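Local coordinates for uncharacterized protein (PDB 3OMT) that probably binds DNA through a helix-turn-helix domain, as the putative antitoxin component of a toxin-antitoxin system of the Xre family, at residues N24-L27 and T28-D32; Q47-L50 and E51-F54. All coordinates share one frame; numbering follows the deposited sequence. Where two conformers were deposited one is given.

Interaction 1: residues N24-L27 and T28-D32; sequences NLWL and TETLD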
ATOM      1  N   ASN A  24      -5.923  18.166  -6.046  1.00 10.78           N
ATOM      2  CA  ASN A  24      -6.890  17.220  -5.498  1.00 11.55           C
ATOM      3  C   ASN A  24      -8.109  17.105  -6.404  1.00 10.51           C
ATOM      4  O   ASN A  24      -8.618  16.024  -6.626  1.00 10.41           O
ATOM      5  CB  ASN A  24      -7.356  17.615  -4.095  1.00 12.78           C
ATOM      6  CG  ASN A  24      -6.288  17.470  -3.037  1.00 13.72           C
ATOM      7  OD1 ASN A  24      -5.130  17.152  -3.319  1.00 17.25           O
ATOM      8  ND2 ASN A  24      -6.688  17.694  -1.767  1.00 18.69           N
ATOM      9  N   LEU A  25      -8.574  18.228  -6.916  1.00 10.90           N
ATOM     10  CA  LEU A  25      -9.717  18.232  -7.882  1.00 11.84           C
ATOM     11  C   LEU A  25      -9.419  17.383  -9.103  1.00 11.83           C
ATOM     12  O   LEU A  25     -10.207  16.539  -9.501  1.00 11.23           O
ATOM     13  CB  LEU A  25     -10.036  19.669  -8.330  1.00 13.13           C
ATOM     14  CG  LEU A  25     -11.112  19.814  -9.429  1.00 15.35           C
ATOM     15  CD1 LEU A  25     -12.442  19.304  -8.914  1.00 15.60           C
ATOM     16  CD2 LEU A  25     -11.225  21.300  -9.908  1.00 19.14           C
ATOM     17  N   TRP A  26      -8.234  17.550  -9.670  1.00 11.04           N
ATOM     18  CA  TRP A  26      -7.866  16.724 -10.825  1.00 11.27           C
ATOM     19  C   TRP A  26      -7.968  15.231 -10.513  1.00 10.15           C
ATOM     20  O   TRP A  26      -8.490  14.434 -11.301  1.00  9.85           O
ATOM     21  CB  TRP A  26      -6.445  17.063 -11.267  1.00 11.50           C
ATOM     22  CG  TRP A  26      -5.990  16.349 -12.477  1.00 12.98           C
ATOM     23  CD1 TRP A  26      -6.107  16.762 -13.781  1.00 16.26           C
ATOM     24  CD2 TRP A  26      -5.351  15.067 -12.519  1.00 14.45           C
ATOM     25  NE1 TRP A  26      -5.568  15.812 -14.636  1.00 17.99           N
ATOM     26  CE2 TRP A  26      -5.112  14.755 -13.898  1.00 16.65           C
ATOM     27  CE3 TRP A  26      -4.941  14.177 -11.550  1.00 15.30           C
ATOM     28  CZ2 TRP A  26      -4.491  13.578 -14.307  1.00 20.64           C
ATOM     29  CZ3 TRP A  26      -4.279  12.979 -11.974  1.00 19.33           C
ATOM     30  CH2 TRP A  26      -4.079  12.708 -13.336  1.00 19.09           C
ATOM     31  N   LEU A  27      -7.440  14.830  -9.368  1.00  9.98           N
ATOM     32  CA  LEU A  27      -7.425  13.392  -9.030  1.00  9.47           C
ATOM     33  C   LEU A  27      -8.830  12.902  -8.762  1.00 10.16           C
ATOM     34  O   LEU A  27      -9.233  11.807  -9.193  1.00 10.21           O
ATOM     35  CB  LEU A  27      -6.519  13.143  -7.838  1.00  9.61           C
ATOM     36  CG  LEU A  27      -6.292  11.665  -7.475  1.00  9.55           C
ATOM     37  CD1 LEU A  27      -5.547  11.012  -8.643  1.00 11.66           C
ATOM     38  CD2 LEU A  27      -5.508  11.592  -6.171  1.00 11.54           C
ATOM     39  N   THR A  28      -9.606  13.751  -8.110  1.00 10.30           N
ATOM     40  CA  THR A  28     -10.973  13.438  -7.781  1.00 10.57           C
ATOM     41  C   THR A  28     -11.815  13.193  -9.040  1.00 10.37           C
ATOM     42  O   THR A  28     -12.505  12.200  -9.151  1.00 11.49           O
ATOM     43  CB  THR A  28     -11.603  14.578  -6.931  1.00  9.82           C
ATOM     44  OG1 THR A  28     -10.893  14.764  -5.693  1.00 12.15           O
ATOM     45  CG2 THR A  28     -13.085  14.291  -6.601  1.00 12.64           C
ATOM     46  N   GLU A  29     -11.700  14.092 -10.014  1.00 10.84           N
ATOM     47  CA  GLU A  29     -12.405  13.938 -11.276  1.00 11.98           C
ATOM     48  C   GLU A  29     -11.861  12.747 -12.062  1.00 12.50           C
ATOM     49  O   GLU A  29     -12.617  11.946 -12.611  1.00 13.40           O
ATOM     50  CB  GLU A  29     -12.317  15.239 -12.066  1.00 13.13           C
ATOM     51  CG  GLU A  29     -13.063  16.342 -11.430  1.00 15.60           C
ATOM     52  CD  GLU A  29     -13.216  17.551 -12.368  1.00 18.57           C
ATOM     53  OE1 GLU A  29     -12.386  17.706 -13.293  1.00 22.17           O
ATOM     54  OE2 GLU A  29     -14.155  18.346 -12.158  1.00 18.62           O
ATOM     55  N   THR A  30     -10.541  12.630 -12.157  1.00 12.20           N
ATOM     56  CA  THR A  30      -9.916  11.612 -12.992  1.00 13.15           C
ATOM     57  C   THR A  30     -10.331  10.211 -12.552  1.00 12.40           C
ATOM     58  O   THR A  30     -10.602   9.331 -13.386  1.00 13.82           O
ATOM     59  CB  THR A  30      -8.373  11.774 -12.989  1.00 12.65           C
ATOM     60  OG1 THR A  30      -8.076  13.047 -13.580  1.00 15.19           O
ATOM     61  CG2 THR A  30      -7.683  10.676 -13.796  1.00 17.03           C
ATOM     62  N   LEU A  31     -10.369  10.000 -11.247  1.00 12.29           N
ATOM     63  CA  LEU A  31     -10.722   8.687 -10.692  1.00 12.51           C
ATOM     64  C   LEU A  31     -12.211   8.521 -10.423  1.00 12.56           C
ATOM     65  O   LEU A  31     -12.611   7.489  -9.906  1.00 13.98           O
ATOM     66  CB  LEU A  31      -9.917   8.384  -9.392  1.00 13.20           C
ATOM     67  CG  LEU A  31      -8.407   8.312  -9.551  1.00 15.09           C
ATOM     68  CD1 LEU A  31      -7.758   7.961  -8.196  1.00 17.76           C
ATOM     69  CD2 LEU A  31      -8.037   7.294 -10.632  1.00 17.80           C
ATOM     70  N   ASP A  32     -13.045   9.515 -10.765  1.00 13.27           N
ATOM     71  CA  ASP A  32     -14.506   9.430 -10.570  1.00 12.31           C
ATOM     72  C   ASP A  32     -14.808   9.159  -9.088  1.00 12.96           C
ATOM     73  O   ASP A  32     -15.565   8.269  -8.764  1.00 12.91           O
ATOM     74  CB  ASP A  32     -15.073   8.356 -11.502  1.00 13.02           C
ATOM     75  CG  ASP A  32     -16.586   8.344 -11.575  1.00 13.85           C
ATOM     76  OD1 ASP A  32     -17.229   9.389 -11.299  1.00 13.62           O
ATOM     77  OD2 ASP A  32     -17.126   7.257 -11.963  1.00 14.56           O
TER

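Interaction 2: residues Q47-L50 and E51-F54; sequences QPSL and ETLF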
ATOM      1  N   GLN A  47      -6.712   6.037   4.510  1.00  9.33           N
ATOM      2  CA  GLN A  47      -5.813   5.505   3.510  1.00  9.17           C
ATOM      3  C   GLN A  47      -6.591   4.850   2.381  1.00  9.94           C
ATOM      4  O   GLN A  47      -7.579   4.136   2.613  1.00 11.30           O
ATOM      5  CB  GLN A  47      -4.816   4.479   4.090  1.00  9.47           C
ATOM      6  CG  GLN A  47      -4.017   5.017   5.255  1.00  9.82           C
ATOM      7  CD  GLN A  47      -3.208   6.235   4.825  1.00  9.65           C
ATOM      8  OE1 GLN A  47      -2.740   6.291   3.694  1.00  9.71           O
ATOM      9  NE2 GLN A  47      -3.052   7.207   5.720  1.00  8.95           N
ATOM     10  N   PRO A  48      -6.131   5.051   1.155  1.00  9.03           N
ATOM     11  CA  PRO A  48      -6.711   4.282   0.047  1.00 10.03           C
ATOM     12  C   PRO A  48      -6.361   2.806   0.171  1.00  9.80           C
ATOM     13  O   PRO A  48      -5.373   2.479   0.792  1.00  8.64           O
ATOM     14  CB  PRO A  48      -6.035   4.875  -1.191  1.00 11.58           C
ATOM     15  CG  PRO A  48      -4.910   5.623  -0.691  1.00 12.47           C
ATOM     16  CD  PRO A  48      -4.950   5.825   0.758  1.00 10.41           C
ATOM     17  N   SER A  49      -7.193   1.931  -0.414  1.00 10.23           N
ATOM     18  CA  SER A  49      -6.829   0.542  -0.568  1.00  9.28           C
ATOM     19  C   SER A  49      -5.607   0.386  -1.474  1.00  9.42           C
ATOM     20  O   SER A  49      -5.266   1.261  -2.259  1.00  9.04           O
ATOM     21  CB  SER A  49      -7.962  -0.257  -1.204  1.00 10.49           C
ATOM     22  OG  SER A  49      -8.212   0.150  -2.535  1.00 10.45           O
ATOM     23  N   LEU A  50      -4.983  -0.772  -1.401  1.00  9.63           N
ATOM     24  CA  LEU A  50      -3.839  -1.009  -2.258  0.60  8.90           C
ATOM     25  C   LEU A  50      -4.272  -0.975  -3.719  1.00  9.12           C
ATOM     26  O   LEU A  50      -3.588  -0.357  -4.550  1.00  8.94           O
ATOM     27  CB  LEU A  50      -3.134  -2.305  -1.910  0.60  8.29           C
ATOM     28  CG  LEU A  50      -1.903  -2.610  -2.741  0.60  7.51           C
ATOM     29  CD1 LEU A  50      -0.856  -1.488  -2.509  0.60  8.06           C
ATOM     30  CD2 LEU A  50      -1.326  -3.966  -2.276  0.60  9.68           C
ATOM     31  N   GLU A  51      -5.429  -1.558  -4.043  1.00  9.83           N
ATOM     32  CA  GLU A  51      -5.913  -1.490  -5.444  1.00  9.94           C
ATOM     33  C   GLU A  51      -6.125  -0.047  -5.907  1.00  9.67           C
ATOM     34  O   GLU A  51      -5.715   0.313  -7.016  1.00  9.44           O
ATOM     35  CB  GLU A  51      -7.181  -2.299  -5.637  1.00 11.03           C
ATOM     36  CG  GLU A  51      -7.015  -3.758  -5.265  1.00 13.40           C
ATOM     37  CD  GLU A  51      -7.413  -4.142  -3.820  1.00 15.80           C
ATOM     38  OE1 GLU A  51      -7.163  -3.378  -2.818  1.00 18.22           O
ATOM     39  OE2 GLU A  51      -7.933  -5.285  -3.707  1.00 20.04           O
ATOM     40  N   THR A  52      -6.654   0.802  -5.019  1.00  8.73           N
ATOM     41  CA  THR A  52      -6.842   2.201  -5.370  1.00  9.13           C
ATOM     42  C   THR A  52      -5.496   2.898  -5.591  1.00  8.72           C
ATOM     43  O   THR A  52      -5.338   3.747  -6.487  1.00  9.58           O
ATOM     44  CB  THR A  52      -7.686   2.897  -4.299  1.00  9.01           C
ATOM     45  OG1 THR A  52      -8.974   2.242  -4.318  1.00 11.71           O
ATOM     46  CG2 THR A  52      -7.884   4.423  -4.591  1.00 10.99           C
ATOM     47  N   LEU A  53      -4.514   2.551  -4.762  1.00  8.32           N
ATOM     48  CA  LEU A  53      -3.183   3.139  -4.929  1.00  7.59           C
ATOM     49  C   LEU A  53      -2.642   2.856  -6.339  1.00  8.02           C
ATOM     50  O   LEU A  53      -2.031   3.713  -6.956  1.00  7.83           O
ATOM     51  CB  LEU A  53      -2.201   2.622  -3.886  1.00  8.31           C
ATOM     52  CG  LEU A  53      -2.241   3.206  -2.478  1.00 11.62           C
ATOM     53  CD1 LEU A  53      -1.439   2.383  -1.471  1.00 15.52           C
ATOM     54  CD2 LEU A  53      -1.841   4.685  -2.452  1.00  9.44           C
ATOM     55  N   PHE A  54      -2.874   1.652  -6.856  1.00  8.02           N
ATOM     56  CA  PHE A  54      -2.403   1.326  -8.208  1.00  8.01           C
ATOM     57  C   PHE A  54      -3.128   2.225  -9.252  1.00  8.36           C
ATOM     58  O   PHE A  54      -2.503   2.691 -10.200  1.00  8.83           O
ATOM     59  CB  PHE A  54      -2.580  -0.167  -8.544  1.00  7.93           C
ATOM     60  CG  PHE A  54      -1.467  -1.055  -8.033  1.00  9.54           C
ATOM     61  CD1 PHE A  54      -0.564  -1.646  -8.909  1.00  9.97           C
ATOM     62  CD2 PHE A  54      -1.313  -1.269  -6.683  1.00  8.75           C
ATOM     63  CE1 PHE A  54       0.464  -2.443  -8.463  1.00 10.40           C
ATOM     64  CE2 PHE A  54      -0.296  -2.043  -6.214  1.00  8.49           C
ATOM     65  CZ  PHE A  54       0.599  -2.662  -7.097  1.00  9.61           C
TER
HETATM   66  O   HOH W   1      -9.717   2.978  -1.613  1.00 13.63           O

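Interaction 1: residues N24-L27 and T28-D32
Thr30 and Thr28 each bind twice to the carbonyl four residues back, on the short helix 24-30 that lies ahead of helix 35-42 in this helix-turn-helix domain. Trp26 O takes the backbone N of Thr30 and, 2.7 Å away, its OG1; the two donors come from opposite faces of the carbonyl plane, the hydroxyl well above it. Asn24 O likewise accepts both Thr28 N and Thr28 OG1, the latter at 2.8 Å. In both threonines OG1 lies beside the backbone N, anti to the carbonyl carbon (chi1 -63° in Thr30), which turns the hydroxyl back along the helix. Threonine suits these places because its hydroxyl is bound by its own helix while its methyl remains for packing. The amides of Glu29 and Leu31 continue the ladder to Leu25 O and Leu27 O, and a Schellman motif ends the helix, Asp32 N bonding back to Glu29 O at 3.1 Å.

The indole of Trp26 swings forward over Thr30, its CG anti to the backbone N (chi1 -177°). Thr30 CB stands almost on the normal of the six-membered ring, a CH-pi contact 4.2 Å from its centroid. Lys22 adds a cation-pi contact to the same indole, while Leu60 of helix 50-60 packs against it.

On the inward side Leu27 and Leu31 run side by side, pointing the same way, their CD1 atoms 3.8 Å apart, branched apolar chains that fill the helix face turned to the core; Leu27 also meets Val38 and Leu13, and Leu31 meets Ile56. At the surface the methylene chain of Glu29 passes Leu25, whose CD1 lies 3.8 Å from Glu29 OE2. Over the indole, Thr30 OG1 comes closest to CE2 of Trp26, 3.4 Å away.

Interaction 2: residues Q47-L50 and E51-F54
Ser49 and Thr52 join their hydroxyls at the start of helix 50-60, OG to OG1 at 2.9 Å, with Ser49 in the N-cap position. The geometry of Ser49 serves this: its OG sits between the backbone N and the carbonyl carbon (chi1 66°), and OG is also 3.0 Å from Thr52 N. Serine is short enough to reach forward over the first turn, and threonine, three residues on, adds a second hydroxyl. A water bridges Ser49 N, whose hydrogen it accepts, to Thr52 OG1 at 2.9 Å, linking the N-cap amide to the threonine hydroxyl. Behind them the helical ladder begins, Leu53 N bonding to Ser49 O and Phe54 N to Leu50 O.

Apolar contacts flank the hydroxyls. The ring of Pro48 crosses Leu53, its CG 3.7 Å from Leu53 CD2, and Pro48 CB touches the Thr52 methyl. Proline suits the residue before the N-cap, its ring restraining phi and offering these apolar carbons. Leu50 lies alongside Phe54, pointing the same way; in the conformer described, one of two, Leu50 CD1 lies 3.8 Å from Phe54 CE2 and also touches Leu53 CD1, the two leucines crossing at about a right angle. Leu50 O lies in the plane of the phenyl ring at its edge, 3.2 Å from Phe54 CD2.

Further out, Trp41 of helix 35-42 packs on Pro48 and Thr52, and Val64 on Leu53 and Phe54. Phe54 also meets Phe10 of the second subunit edge-to-face, while Leu50 packs on Gln47 of that subunit. Chemically, water takes up the Ser49 amide and the hydroxyls pair, while the partial positive charge of the helix start would probably favour the oxygen of Ser49.

Interaction 1 comes first along the chain, on helix 24-30, and interaction 2 follows after helix 35-42, where a loop runs into helix 50-60. Their centres are about 14 Å apart and their nearest atoms about 5 Å, without touching. Helix 35-42 packs against both, through Val38 and Cys42 for interaction 1 and Trp41 for interaction 2, and the later part of helix 50-60, which interaction 2 begins, reaches residues 24-32. Helices 24-30 and 35-42 probably form the helix-turn-helix unit, as in Xre-family regulators. Interaction 1 thus runs the length of a short surface helix, whereas interaction 2 starts a supporting helix beside the second subunit.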